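Local coordinates for protein xylulose kinase (Bifidobacterium adolescentis ATCC 15703, PDB 3I8B) that probably phosphorylates D-xylulose with ATP to give D-xylulose 5-phosphate and ADP, as a member of the FGGY family of carbohydrate kinases, at residues S136-S141 / G201-D206; A208-R213 / P240-P245; D215-V220 / E235-P240. All blocks are in the same frame, centred on the assembly; numbering follows the deposited sequence.

Contact 1 (S136-S141 / G201-D206); sequences SSPVAS and GTIYYD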
ATOM      1  N   SER A 136       3.087  -9.061  -8.838  1.00 10.65           N
ATOM      2  CA  SER A 136       3.024  -7.706  -9.384  1.00 11.36           C
ATOM      3  C   SER A 136       4.069  -7.439 -10.463  1.00 12.80           C
ATOM      4  O   SER A 136       5.187  -7.973 -10.434  1.00 11.25           O
ATOM      5  CB  SER A 136       3.189  -6.645  -8.280  1.00 13.87           C
ATOM      6  OG  SER A 136       2.369  -6.905  -7.151  1.00 14.63           O
ATOM      7  N   SER A 137       3.699  -6.584 -11.408  1.00 14.57           N
ATOM      8  CA  SER A 137       4.622  -6.140 -12.441  1.00 11.98           C
ATOM      9  C   SER A 137       5.417  -4.908 -11.974  1.00 12.94           C
ATOM     10  O   SER A 137       4.825  -3.925 -11.503  1.00 15.83           O
ATOM     11  CB  SER A 137       3.852  -5.844 -13.727  1.00 11.16           C
ATOM     12  OG  SER A 137       4.732  -5.388 -14.733  1.00 14.34           O
ATOM     13  N   PRO A 138       6.763  -4.950 -12.116  1.00 12.75           N
ATOM     14  CA  PRO A 138       7.653  -3.905 -11.588  1.00 12.01           C
ATOM     15  C   PRO A 138       7.225  -2.469 -11.896  1.00 14.11           C
ATOM     16  O   PRO A 138       6.837  -2.141 -13.020  1.00 13.75           O
ATOM     17  CB  PRO A 138       8.999  -4.215 -12.262  1.00 10.14           C
ATOM     18  CG  PRO A 138       8.968  -5.659 -12.488  1.00 10.01           C
ATOM     19  CD  PRO A 138       7.522  -6.010 -12.796  1.00 12.47           C
ATOM     20  N   VAL A 139       7.270  -1.631 -10.865  1.00 13.14           N
ATOM     21  CA  VAL A 139       7.182  -0.181 -11.013  1.00 15.76           C
ATOM     22  C   VAL A 139       8.268   0.371 -10.105  1.00 11.97           C
ATOM     23  O   VAL A 139       8.822  -0.361  -9.283  1.00 12.71           O
ATOM     24  CB  VAL A 139       5.785   0.399 -10.628  1.00 15.51           C
ATOM     25  CG1 VAL A 139       4.725  -0.001 -11.651  1.00 16.84           C
ATOM     26  CG2 VAL A 139       5.367  -0.043  -9.229  1.00 12.35           C
ATOM     27  N   ALA A 140       8.580   1.644 -10.255  1.00 11.99           N
ATOM     28  CA  ALA A 140       9.629   2.285  -9.468  1.00 12.93           C
ATOM     29  C   ALA A 140       9.432   2.141  -7.958  1.00 11.80           C
ATOM     30  O   ALA A 140      10.399   2.208  -7.198  1.00 12.40           O
ATOM     31  CB  ALA A 140       9.732   3.764  -9.840  1.00 13.20           C
ATOM     32  N   SER A 141       8.190   1.960  -7.521  1.00  9.75           N
ATOM     33  CA  SER A 141       7.916   1.864  -6.086  1.00 11.88           C
ATOM     34  C   SER A 141       8.638   0.705  -5.428  1.00 12.42           C
ATOM     35  O   SER A 141       9.121   0.825  -4.301  1.00 14.45           O
ATOM     36  CB  SER A 141       6.415   1.707  -5.816  1.00 12.59           C
ATOM     37  OG  SER A 141       5.735   2.922  -6.045  1.00 15.03           O
ATOM     38  N   GLY A 201       5.369  -6.693  -1.118  1.00 11.99           N
ATOM     39  CA  GLY A 201       5.624  -5.463  -1.841  1.00 10.66           C
ATOM     40  C   GLY A 201       7.059  -5.293  -2.309  1.00 11.47           C
ATOM     41  O   GLY A 201       7.401  -4.238  -2.824  1.00  9.73           O
ATOM     42  N   THR A 202       7.889  -6.326  -2.144  1.00 10.93           N
ATOM     43  CA  THR A 202       9.299  -6.262  -2.546  1.00 10.35           C
ATOM     44  C   THR A 202       9.551  -6.643  -4.018  1.00 10.40           C
ATOM     45  O   THR A 202      10.543  -6.210  -4.617  1.00 10.32           O
ATOM     46  CB  THR A 202      10.168  -7.187  -1.669  1.00  9.38           C
ATOM     47  OG1 THR A 202       9.726  -8.544  -1.816  1.00  9.06           O
ATOM     48  CG2 THR A 202      10.073  -6.777  -0.200  1.00 12.02           C
ATOM     49  N   ILE A 203       8.625  -7.427  -4.576  1.00 10.93           N
ATOM     50  CA  ILE A 203       8.804  -8.231  -5.804  1.00  9.60           C
ATOM     51  C   ILE A 203      10.039  -9.153  -5.833  1.00 10.49           C
ATOM     52  O   ILE A 203      10.547  -9.503  -6.909  1.00 11.94           O
ATOM     53  CB  ILE A 203       8.601  -7.435  -7.137  1.00  9.57           C
ATOM     54  CG1 ILE A 203       9.778  -6.504  -7.436  1.00 10.07           C
ATOM     55  CG2 ILE A 203       7.260  -6.718  -7.124  1.00  9.98           C
ATOM     56  CD1 ILE A 203       9.767  -5.959  -8.881  1.00  8.94           C
ATOM     57  N   TYR A 204      10.507  -9.539  -4.641  1.00  9.60           N
ATOM     58  CA  TYR A 204      11.384 -10.703  -4.476  1.00  9.35           C
ATOM     59  C   TYR A 204      10.842 -11.678  -3.434  1.00  8.37           C
ATOM     60  O   TYR A 204      11.585 -12.489  -2.865  1.00  7.28           O
ATOM     61  CB  TYR A 204      12.843 -10.338  -4.174  1.00  7.59           C
ATOM     62  CG  TYR A 204      13.090  -9.324  -3.079  1.00 11.57           C
ATOM     63  CD1 TYR A 204      12.933  -9.665  -1.740  1.00 11.37           C
ATOM     64  CD2 TYR A 204      13.548  -8.039  -3.383  1.00  9.11           C
ATOM     65  CE1 TYR A 204      13.182  -8.754  -0.725  1.00  8.37           C
ATOM     66  CE2 TYR A 204      13.810  -7.110  -2.367  1.00 11.88           C
ATOM     67  CZ  TYR A 204      13.621  -7.486  -1.033  1.00 11.13           C
ATOM     68  OH  TYR A 204      13.864  -6.588  -0.008  1.00 10.30           O
ATOM     69  N   TYR A 205       9.537 -11.600  -3.210  1.00 10.18           N
ATOM     70  CA  TYR A 205       8.853 -12.544  -2.318  1.00 10.62           C
ATOM     71  C   TYR A 205       7.543 -13.015  -2.933  1.00 10.71           C
ATOM     72  O   TYR A 205       6.789 -12.222  -3.495  1.00 12.93           O
ATOM     73  CB  TYR A 205       8.593 -11.905  -0.953  1.00  8.50           C
ATOM     74  CG  TYR A 205       7.750 -12.749  -0.017  1.00 10.08           C
ATOM     75  CD1 TYR A 205       8.309 -13.801   0.700  1.00 11.22           C
ATOM     76  CD2 TYR A 205       6.394 -12.497   0.143  1.00 11.48           C
ATOM     77  CE1 TYR A 205       7.525 -14.588   1.564  1.00 11.44           C
ATOM     78  CE2 TYR A 205       5.611 -13.265   0.995  1.00 10.39           C
ATOM     79  CZ  TYR A 205       6.175 -14.306   1.705  1.00 13.28           C
ATOM     80  OH  TYR A 205       5.379 -15.062   2.560  1.00 12.35           O
ATOM     81  N   ASP A 206       7.278 -14.308  -2.833  1.00 12.19           N
ATOM     82  CA  ASP A 206       6.013 -14.846  -3.318  1.00 13.79           C
ATOM     83  C   ASP A 206       5.140 -15.383  -2.183  1.00 10.80           C
ATOM     84  O   ASP A 206       5.436 -16.430  -1.596  1.00 14.03           O
ATOM     85  CB  ASP A 206       6.241 -15.938  -4.362  1.00 11.77           C
ATOM     86  CG  ASP A 206       4.931 -16.480  -4.920  1.00 15.66           C
ATOM     87  OD1 ASP A 206       4.148 -15.691  -5.500  1.00 18.18           O
ATOM     88  OD2 ASP A 206       4.680 -17.686  -4.762  1.00 18.53           O
TER

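Contact 2 (A208-R213 / P240-P245); sequences ASNEYR and PTVLGP. With MG (magnesium ion), chain B.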
ATOM      1  N   ALA A 208       2.012 -16.627  -2.132  1.00 13.21           N
ATOM      2  CA  ALA A 208       1.356 -17.903  -2.370  1.00 16.01           C
ATOM      3  C   ALA A 208       2.217 -19.073  -1.897  1.00 17.43           C
ATOM      4  O   ALA A 208       1.711 -20.009  -1.280  1.00 19.48           O
ATOM      5  CB  ALA A 208       0.996 -18.060  -3.851  1.00 18.15           C
ATOM      6  N   SER A 209       3.516 -19.021  -2.173  1.00 14.47           N
ATOM      7  CA  SER A 209       4.393 -20.122  -1.788  1.00 17.40           C
ATOM      8  C   SER A 209       5.208 -19.836  -0.526  1.00 16.52           C
ATOM      9  O   SER A 209       5.944 -20.695  -0.051  1.00 20.36           O
ATOM     10  CB  SER A 209       5.316 -20.524  -2.944  1.00 17.20           C
ATOM     11  OG  SER A 209       6.097 -19.427  -3.378  1.00 19.02           O
ATOM     12  N   ASN A 210       5.065 -18.636   0.019  1.00 14.95           N
ATOM     13  CA  ASN A 210       5.921 -18.193   1.120  1.00 13.75           C
ATOM     14  C   ASN A 210       7.413 -18.379   0.816  1.00 17.67           C
ATOM     15  O   ASN A 210       8.165 -18.919   1.627  1.00 16.65           O
ATOM     16  CB  ASN A 210       5.540 -18.886   2.435  1.00 17.09           C
ATOM     17  CG  ASN A 210       6.198 -18.244   3.643  1.00 18.20           C
ATOM     18  OD1 ASN A 210       6.383 -17.027   3.690  1.00 17.63           O
ATOM     19  ND2 ASN A 210       6.557 -19.059   4.630  1.00 25.30           N
ATOM     20  N   GLU A 211       7.830 -17.922  -0.362  1.00 14.02           N
ATOM     21  CA  GLU A 211       9.222 -18.039  -0.779  1.00 16.21           C
ATOM     22  C   GLU A 211       9.810 -16.707  -1.193  1.00 14.94           C
ATOM     23  O   GLU A 211       9.248 -15.997  -2.051  1.00 12.38           O
ATOM     24  CB  GLU A 211       9.347 -18.987  -1.983  1.00 18.30           C
ATOM     25  CG  GLU A 211       8.647 -20.325  -1.834  1.00 22.26           C
ATOM     26  CD  GLU A 211       9.502 -21.360  -1.128  1.00 33.85           C
ATOM     27  OE1 GLU A 211       9.427 -22.551  -1.511  1.00 43.97           O
ATOM     28  OE2 GLU A 211      10.252 -20.985  -0.198  1.00 32.13           O
ATOM     29  N   TYR A 212      10.967 -16.389  -0.626  1.00  9.76           N
ATOM     30  CA  TYR A 212      11.816 -15.355  -1.215  1.00  9.83           C
ATOM     31  C   TYR A 212      12.453 -15.879  -2.498  1.00 10.66           C
ATOM     32  O   TYR A 212      12.914 -17.024  -2.550  1.00 12.43           O
ATOM     33  CB  TYR A 212      12.921 -14.943  -0.245  1.00  9.48           C
ATOM     34  CG  TYR A 212      12.465 -14.006   0.853  1.00  9.58           C
ATOM     35  CD1 TYR A 212      11.899 -12.783   0.554  1.00  9.17           C
ATOM     36  CD2 TYR A 212      12.632 -14.340   2.190  1.00 14.37           C
ATOM     37  CE1 TYR A 212      11.487 -11.918   1.562  1.00 11.69           C
ATOM     38  CE2 TYR A 212      12.226 -13.479   3.203  1.00 12.86           C
ATOM     39  CZ  TYR A 212      11.657 -12.275   2.881  1.00  9.54           C
ATOM     40  OH  TYR A 212      11.265 -11.411   3.893  1.00 10.90           O
ATOM     41  N   ARG A 213      12.457 -15.037  -3.529  1.00 11.34           N
ATOM     42  CA  ARG A 213      13.058 -15.355  -4.816  1.00 13.46           C
ATOM     43  C   ARG A 213      14.445 -14.711  -4.876  1.00 11.05           C
ATOM     44  O   ARG A 213      14.624 -13.625  -5.425  1.00 11.91           O
ATOM     45  CB  ARG A 213      12.162 -14.833  -5.943  1.00 10.40           C
ATOM     46  CG  ARG A 213      10.867 -15.615  -6.097  1.00 13.36           C
ATOM     47  CD  ARG A 213      11.136 -17.008  -6.692  1.00 14.02           C
ATOM     48  NE  ARG A 213      11.852 -16.918  -7.972  1.00 15.05           N
ATOM     49  CZ  ARG A 213      11.263 -16.882  -9.167  1.00 16.14           C
ATOM     50  NH1 ARG A 213       9.941 -16.957  -9.276  1.00 15.80           N
ATOM     51  NH2 ARG A 213      11.998 -16.794 -10.259  1.00 16.16           N
ATOM     52  N   PRO A 240      14.209 -10.548   6.114  1.00  8.83           N
ATOM     53  CA  PRO A 240      13.421 -10.800   7.334  1.00  9.96           C
ATOM     54  C   PRO A 240      12.553 -12.064   7.270  1.00  9.43           C
ATOM     55  O   PRO A 240      11.945 -12.353   6.237  1.00  8.64           O
ATOM     56  CB  PRO A 240      12.551  -9.537   7.472  1.00  9.72           C
ATOM     57  CG  PRO A 240      13.287  -8.478   6.656  1.00  9.96           C
ATOM     58  CD  PRO A 240      13.941  -9.223   5.527  1.00  8.85           C
ATOM     59  N   THR A 241      12.516 -12.801   8.381  1.00  8.29           N
ATOM     60  CA  THR A 241      11.635 -13.949   8.542  1.00 10.85           C
ATOM     61  C   THR A 241      10.206 -13.492   8.421  1.00  9.44           C
ATOM     62  O   THR A 241       9.763 -12.614   9.165  1.00  9.44           O
ATOM     63  CB  THR A 241      11.771 -14.574   9.945  1.00 10.72           C
ATOM     64  OG1 THR A 241      13.140 -14.876  10.188  1.00 15.77           O
ATOM     65  CG2 THR A 241      10.965 -15.855  10.034  1.00 12.61           C
ATOM     66  N   VAL A 242       9.480 -14.114   7.509  1.00 10.01           N
ATOM     67  CA  VAL A 242       8.104 -13.736   7.252  1.00 12.25           C
ATOM     68  C   VAL A 242       7.186 -14.429   8.263  1.00 10.67           C
ATOM     69  O   VAL A 242       7.045 -15.652   8.262  1.00  9.60           O
ATOM     70  CB  VAL A 242       7.705 -14.057   5.803  1.00 11.27           C
ATOM     71  CG1 VAL A 242       6.241 -13.654   5.550  1.00 13.38           C
ATOM     72  CG2 VAL A 242       8.638 -13.325   4.841  1.00 11.50           C
ATOM     73  N   LEU A 243       6.583 -13.644   9.147  1.00  9.25           N
ATOM     74  CA  LEU A 243       5.745 -14.234  10.193  1.00 10.29           C
ATOM     75  C   LEU A 243       4.317 -14.402   9.714  1.00  8.88           C
ATOM     76  O   LEU A 243       3.853 -13.664   8.848  1.00 10.89           O
ATOM     77  CB  LEU A 243       5.760 -13.371  11.462  1.00  8.51           C
ATOM     78  CG  LEU A 243       7.118 -13.142  12.113  1.00 10.30           C
ATOM     79  CD1 LEU A 243       6.954 -12.234  13.333  1.00  8.59           C
ATOM     80  CD2 LEU A 243       7.762 -14.468  12.497  1.00 11.75           C
ATOM     81  N   GLY A 244       3.615 -15.373  10.287  1.00 14.90           N
ATOM     82  CA  GLY A 244       2.185 -15.487  10.065  1.00 11.38           C
ATOM     83  C   GLY A 244       1.466 -14.303  10.687  1.00 11.49           C
ATOM     84  O   GLY A 244       2.001 -13.635  11.579  1.00  9.81           O
ATOM     85  N   PRO A 245       0.227 -14.061  10.236  1.00 10.66           N
ATOM     86  CA  PRO A 245      -0.629 -12.936  10.625  1.00 11.84           C
ATOM     87  C   PRO A 245      -0.827 -12.788  12.147  1.00 12.37           C
ATOM     88  O   PRO A 245      -0.981 -11.662  12.637  1.00 12.67           O
ATOM     89  CB  PRO A 245      -1.960 -13.267   9.938  1.00 11.79           C
ATOM     90  CG  PRO A 245      -1.921 -14.774   9.755  1.00 14.52           C
ATOM     91  CD  PRO A 245      -0.489 -15.001   9.355  1.00 12.47           C
TER
HETATM   92 MG    MG B 515      14.918 -13.461  11.218  1.00 27.74          MG
HETATM   93  O   HOH W   1       7.976 -17.707   7.011  1.00 13.34           O
HETATM   94  O   HOH W   2      15.991 -12.814   9.271  1.00 14.45           O

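Contact 3 (D215-V220 / E235-P240); sequences DLIAMV and EAIVLP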
ATOM      1  N   ASP A 215      16.912 -15.535  -6.540  1.00 13.25           N
ATOM      2  CA  ASP A 215      17.382 -15.444  -7.925  1.00 13.60           C
ATOM      3  C   ASP A 215      17.044 -14.095  -8.580  1.00 11.93           C
ATOM      4  O   ASP A 215      17.777 -13.617  -9.448  1.00 10.48           O
ATOM      5  CB  ASP A 215      16.821 -16.597  -8.776  1.00 14.38           C
ATOM      6  CG  ASP A 215      15.297 -16.651  -8.769  1.00 17.53           C
ATOM      7  OD1 ASP A 215      14.686 -16.575  -7.677  1.00 13.44           O
ATOM      8  OD2 ASP A 215      14.705 -16.793  -9.861  1.00 15.52           O
ATOM      9  N   LEU A 216      15.925 -13.497  -8.186  1.00 10.98           N
ATOM     10  CA  LEU A 216      15.534 -12.206  -8.736  1.00 11.09           C
ATOM     11  C   LEU A 216      16.409 -11.112  -8.127  1.00 11.30           C
ATOM     12  O   LEU A 216      16.653 -10.080  -8.755  1.00 11.05           O
ATOM     13  CB  LEU A 216      14.042 -11.931  -8.511  1.00  9.97           C
ATOM     14  CG  LEU A 216      13.149 -12.993  -9.156  1.00 12.44           C
ATOM     15  CD1 LEU A 216      11.682 -12.793  -8.778  1.00 10.91           C
ATOM     16  CD2 LEU A 216      13.318 -12.979 -10.664  1.00 11.74           C
ATOM     17  N   ILE A 217      16.889 -11.344  -6.911  1.00  8.85           N
ATOM     18  CA  ILE A 217      17.853 -10.427  -6.302  1.00 10.75           C
ATOM     19  C   ILE A 217      19.215 -10.548  -7.011  1.00  9.77           C
ATOM     20  O   ILE A 217      19.771  -9.550  -7.454  1.00 10.64           O
ATOM     21  CB  ILE A 217      18.007 -10.662  -4.779  1.00 11.50           C
ATOM     22  CG1 ILE A 217      16.683 -10.354  -4.057  1.00 11.33           C
ATOM     23  CG2 ILE A 217      19.136  -9.806  -4.234  1.00  9.82           C
ATOM     24  CD1 ILE A 217      16.662 -10.743  -2.567  1.00  8.52           C
ATOM     25  N   ALA A 218      19.727 -11.770  -7.138  1.00 10.34           N
ATOM     26  CA  ALA A 218      20.948 -12.008  -7.909  1.00 11.65           C
ATOM     27  C   ALA A 218      20.858 -11.319  -9.265  1.00 10.27           C
ATOM     28  O   ALA A 218      21.831 -10.757  -9.764  1.00 12.29           O
ATOM     29  CB  ALA A 218      21.193 -13.522  -8.102  1.00 11.23           C
HETATM   30  N   MSE A 219      19.676 -11.370  -9.861  1.00 10.36           N
HETATM   31  CA  MSE A 219      19.484 -10.834 -11.204  1.00 12.46           C
HETATM   32  C   MSE A 219      19.874  -9.366 -11.283  1.00 12.56           C
HETATM   33  O   MSE A 219      20.433  -8.920 -12.290  1.00 11.44           O
HETATM   34  CB  MSE A 219      18.038 -11.034 -11.653  1.00 14.09           C
HETATM   35  CG  MSE A 219      17.597 -10.139 -12.801  1.00 19.24           C
HETATM   36 SE   MSE A 219      15.707 -10.475 -13.258  1.00 28.74          SE
HETATM   37  CE  MSE A 219      15.827 -12.351 -13.817  1.00 20.45           C
ATOM     38  N   VAL A 220      19.584  -8.607 -10.224  1.00 11.56           N
ATOM     39  CA  VAL A 220      19.915  -7.177 -10.229  1.00 10.40           C
ATOM     40  C   VAL A 220      21.314  -6.866  -9.697  1.00 10.91           C
ATOM     41  O   VAL A 220      21.867  -5.807  -9.994  1.00 10.05           O
ATOM     42  CB  VAL A 220      18.846  -6.318  -9.500  1.00 10.90           C
ATOM     43  CG1 VAL A 220      17.454  -6.692  -9.997  1.00 12.29           C
ATOM     44  CG2 VAL A 220      18.951  -6.472  -7.972  1.00  9.49           C
ATOM     45  N   GLU A 235      22.381 -15.267  -1.942  1.00 11.94           N
ATOM     46  CA  GLU A 235      22.231 -16.343  -0.971  1.00 12.00           C
ATOM     47  C   GLU A 235      22.656 -15.909   0.414  1.00 11.38           C
ATOM     48  O   GLU A 235      22.046 -16.304   1.399  1.00 14.81           O
ATOM     49  CB  GLU A 235      23.050 -17.583  -1.365  1.00 10.74           C
ATOM     50  CG  GLU A 235      22.440 -18.368  -2.520  1.00 21.16           C
ATOM     51  CD  GLU A 235      20.961 -18.674  -2.299  1.00 25.00           C
ATOM     52  OE1 GLU A 235      20.616 -19.288  -1.265  1.00 27.28           O
ATOM     53  OE2 GLU A 235      20.139 -18.301  -3.163  1.00 26.71           O
ATOM     54  N   ALA A 236      23.715 -15.115   0.497  1.00 12.90           N
ATOM     55  CA  ALA A 236      24.267 -14.746   1.799  1.00 12.77           C
ATOM     56  C   ALA A 236      23.439 -13.661   2.522  1.00 11.34           C
ATOM     57  O   ALA A 236      23.509 -13.538   3.731  1.00  8.27           O
ATOM     58  CB  ALA A 236      25.714 -14.294   1.645  1.00 14.10           C
ATOM     59  N   ILE A 237      22.663 -12.887   1.774  1.00  9.09           N
ATOM     60  CA  ILE A 237      21.926 -11.741   2.332  1.00  9.45           C
ATOM     61  C   ILE A 237      20.843 -12.166   3.331  1.00 11.89           C
ATOM     62  O   ILE A 237      20.101 -13.119   3.079  1.00 11.37           O
ATOM     63  CB  ILE A 237      21.307 -10.880   1.196  1.00 10.33           C
ATOM     64  CG1 ILE A 237      22.400 -10.036   0.531  1.00  9.78           C
ATOM     65  CG2 ILE A 237      20.179  -9.972   1.730  1.00  8.19           C
ATOM     66  CD1 ILE A 237      21.993  -9.483  -0.840  1.00  9.56           C
ATOM     67  N   VAL A 238      20.770 -11.481   4.472  1.00  9.61           N
ATOM     68  CA  VAL A 238      19.741 -11.793   5.458  1.00 10.83           C
ATOM     69  C   VAL A 238      18.474 -11.043   5.049  1.00 10.31           C
ATOM     70  O   VAL A 238      18.535  -9.853   4.785  1.00  9.32           O
ATOM     71  CB  VAL A 238      20.154 -11.388   6.899  1.00 11.32           C
ATOM     72  CG1 VAL A 238      18.976 -11.574   7.860  1.00  9.42           C
ATOM     73  CG2 VAL A 238      21.358 -12.201   7.366  1.00  8.84           C
ATOM     74  N   LEU A 239      17.358 -11.766   4.951  1.00  6.65           N
ATOM     75  CA  LEU A 239      16.052 -11.208   4.618  1.00 10.85           C
ATOM     76  C   LEU A 239      15.154 -11.457   5.831  1.00 10.34           C
ATOM     77  O   LEU A 239      15.334 -12.446   6.525  1.00 10.61           O
ATOM     78  CB  LEU A 239      15.462 -11.891   3.370  1.00 11.65           C
ATOM     79  CG  LEU A 239      16.286 -11.809   2.070  1.00 10.91           C
ATOM     80  CD1 LEU A 239      15.616 -12.583   0.911  1.00  8.27           C
ATOM     81  CD2 LEU A 239      16.567 -10.369   1.680  1.00  9.52           C
ATOM     82  N   PRO A 240      14.209 -10.548   6.114  1.00  8.83           N
ATOM     83  CA  PRO A 240      13.421 -10.800   7.334  1.00  9.96           C
ATOM     84  C   PRO A 240      12.553 -12.064   7.270  1.00  9.43           C
ATOM     85  O   PRO A 240      11.945 -12.353   6.237  1.00  8.64           O
ATOM     86  CB  PRO A 240      12.551  -9.537   7.472  1.00  9.72           C
ATOM     87  CG  PRO A 240      13.287  -8.478   6.656  1.00  9.96           C
ATOM     88  CD  PRO A 240      13.941  -9.223   5.527  1.00  8.85           C
TER

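Contact 1 (S136-S141 / G201-D206)
Ile203 packs against Ser136 and Pro138 with its two branches. The apolar part is carried by the long branch. Ile203 CD1 lies 3.7 Å from Pro138 CG and 3.9 Å from Pro138 CB. The two side chains cross at about a right angle, and the methyl end touches two ring carbons. The short branch serves the other residue. Ile203 CG2 stands 4.1 Å from Ser136 O and 4.2 Å from Ser136 CB. Ile203 CG1 sits between the backbone N and the carbonyl carbon (chi1 74°), which leaves CG2 beside the N and aims the two branches at different partners. Trp130 and Val134 of helix 122-134 also touch Ile203.

No hydrogen bond crosses between 136-141 and 201-206. The polar contacts run within or away from them. Thr202 OG1 accepts from Tyr204 N at 3.1 Å, an ST turn that shapes the chain around Ile203. Ser136 OG bonds to Gly316 N.

The contact joins two parts of the N-terminal FGGY domain, one a loop between helices 122-134 and 143-153, the other a turn that runs into strand 205-206 at its end. Ser136 O is buried here without a polar partner in the model. Cohesion between the two segments therefore rests on apolar packing alone.

Contact 2 (A208-R213 / P240-P245)
Tyr212 points its hydroxyl at the backbone of Pro240, the residue just before the metal ligand Thr241. Tyr212 OH donates to Pro240 O at 2.6 Å, a short bond. The acceptor lies at the ring edge, in the ring plane. The donor sits in the carbonyl plane on a lone pair, with a C=O...donor angle of 143°. Tyr212 CG is anti to its carbonyl carbon (chi1 -78°), and this extends the ring across to the 240-245 segment.

Val242 meets the same end of the ring at a slant. Val242 CG2 is 3.4 Å from Tyr212 OH and 3.7 Å from Tyr212 CZ. The other branch, CG1, turns to Asn210 and lies 3.9 Å from Asn210 OD1. One valine thus packs against both residues. The side chains of Asn210 and Val242 run past each other in opposite directions.

Asn210 and Glu211 both face Asp206 in a G1 beta bulge of the small hairpin formed by strands 205-206 and 211-212. The hairpin packs on strand 241-243, which pairs in parallel with strand 193-195. Asn210 OD1 is hydrogen-bonded to Tyr205 OH. Its amide nitrogen uses a water instead: Asn210 ND2 donates to water 1 at 3.1 Å, and that water donates to Val242 O at 2.6 Å. A phenylalanine in place of Tyr212 would probably leave Pro240 O without its hydroxyl donor and the ring less firmly fixed in its rotation.

The Thr241 side chain starts away from 208-213. Its OG1 binds the magnesium ion at 2.5 Å. Water 2 and the backbone oxygens of Glu190 and Leu192 are further ligands.

Contact 3 (D215-V220 / E235-P240)
Ile217 meets Leu239 end to end. The two side chains reach toward each other, and Ile217 CD1 lies 4.1 Å from Leu239 CD1. This is the closer half of the contact. Ile217 CG1 is anti to the carbonyl carbon (chi1 -64°), which carries CD1 out toward the leucine. The short branch of Ile217 has a second neighbour at longer range: Ile217 CG2 is 4.4 Å from Ile237 CD1. All three residues are buried, and no hydrogen bond joins the two segments.

The arrangement is two consecutive helices whose following loop folds back over the first of them. Helix 214-225 is followed closely by helix 227-236. Ile237 is the first residue to leave helical geometry, and the chain then runs extended past helix 214-225. Ile237 and Leu239 both point toward that helix, while Val238 between them pairs by its backbone with Ala162 and Ile164. Ile237 also touches Leu221, and Ile217 touches Tyr204.

The solvent side is different. Asp215 and Glu235 are exposed, and both side chains set out away from the opposite segment. Glu235 touches Arg214. Asp215 is engaged through OD2 in a salt bridge with Arg213.

How the contacts relate
The three contacts lie in the N-terminal FGGY domain, with centres 14 Å apart in each pair. Contact 1 closes before contact 2 opens, and contact 3 is nested inside the loop that contact 2 closes. Contacts 1 and 2 share the hairpin of strands 205-206 and 211-212, where Asp206 N lies 2.7 Å from Glu211 O, a probable hydrogen bond. Contacts 2 and 3 share Pro240, and Tyr212 CG packs 3.5 Å from Leu239 CD1. Contacts 1 and 3 touch at Tyr204 CB and Ile217 CG1, 3.8 Å apart. The magnesium ion bound in contact 2 is about 8 Å from the Leu239 side chain of contact 3. The Ile203 side chain is about 7 Å from that of His75, a predicted substrate-binding residue.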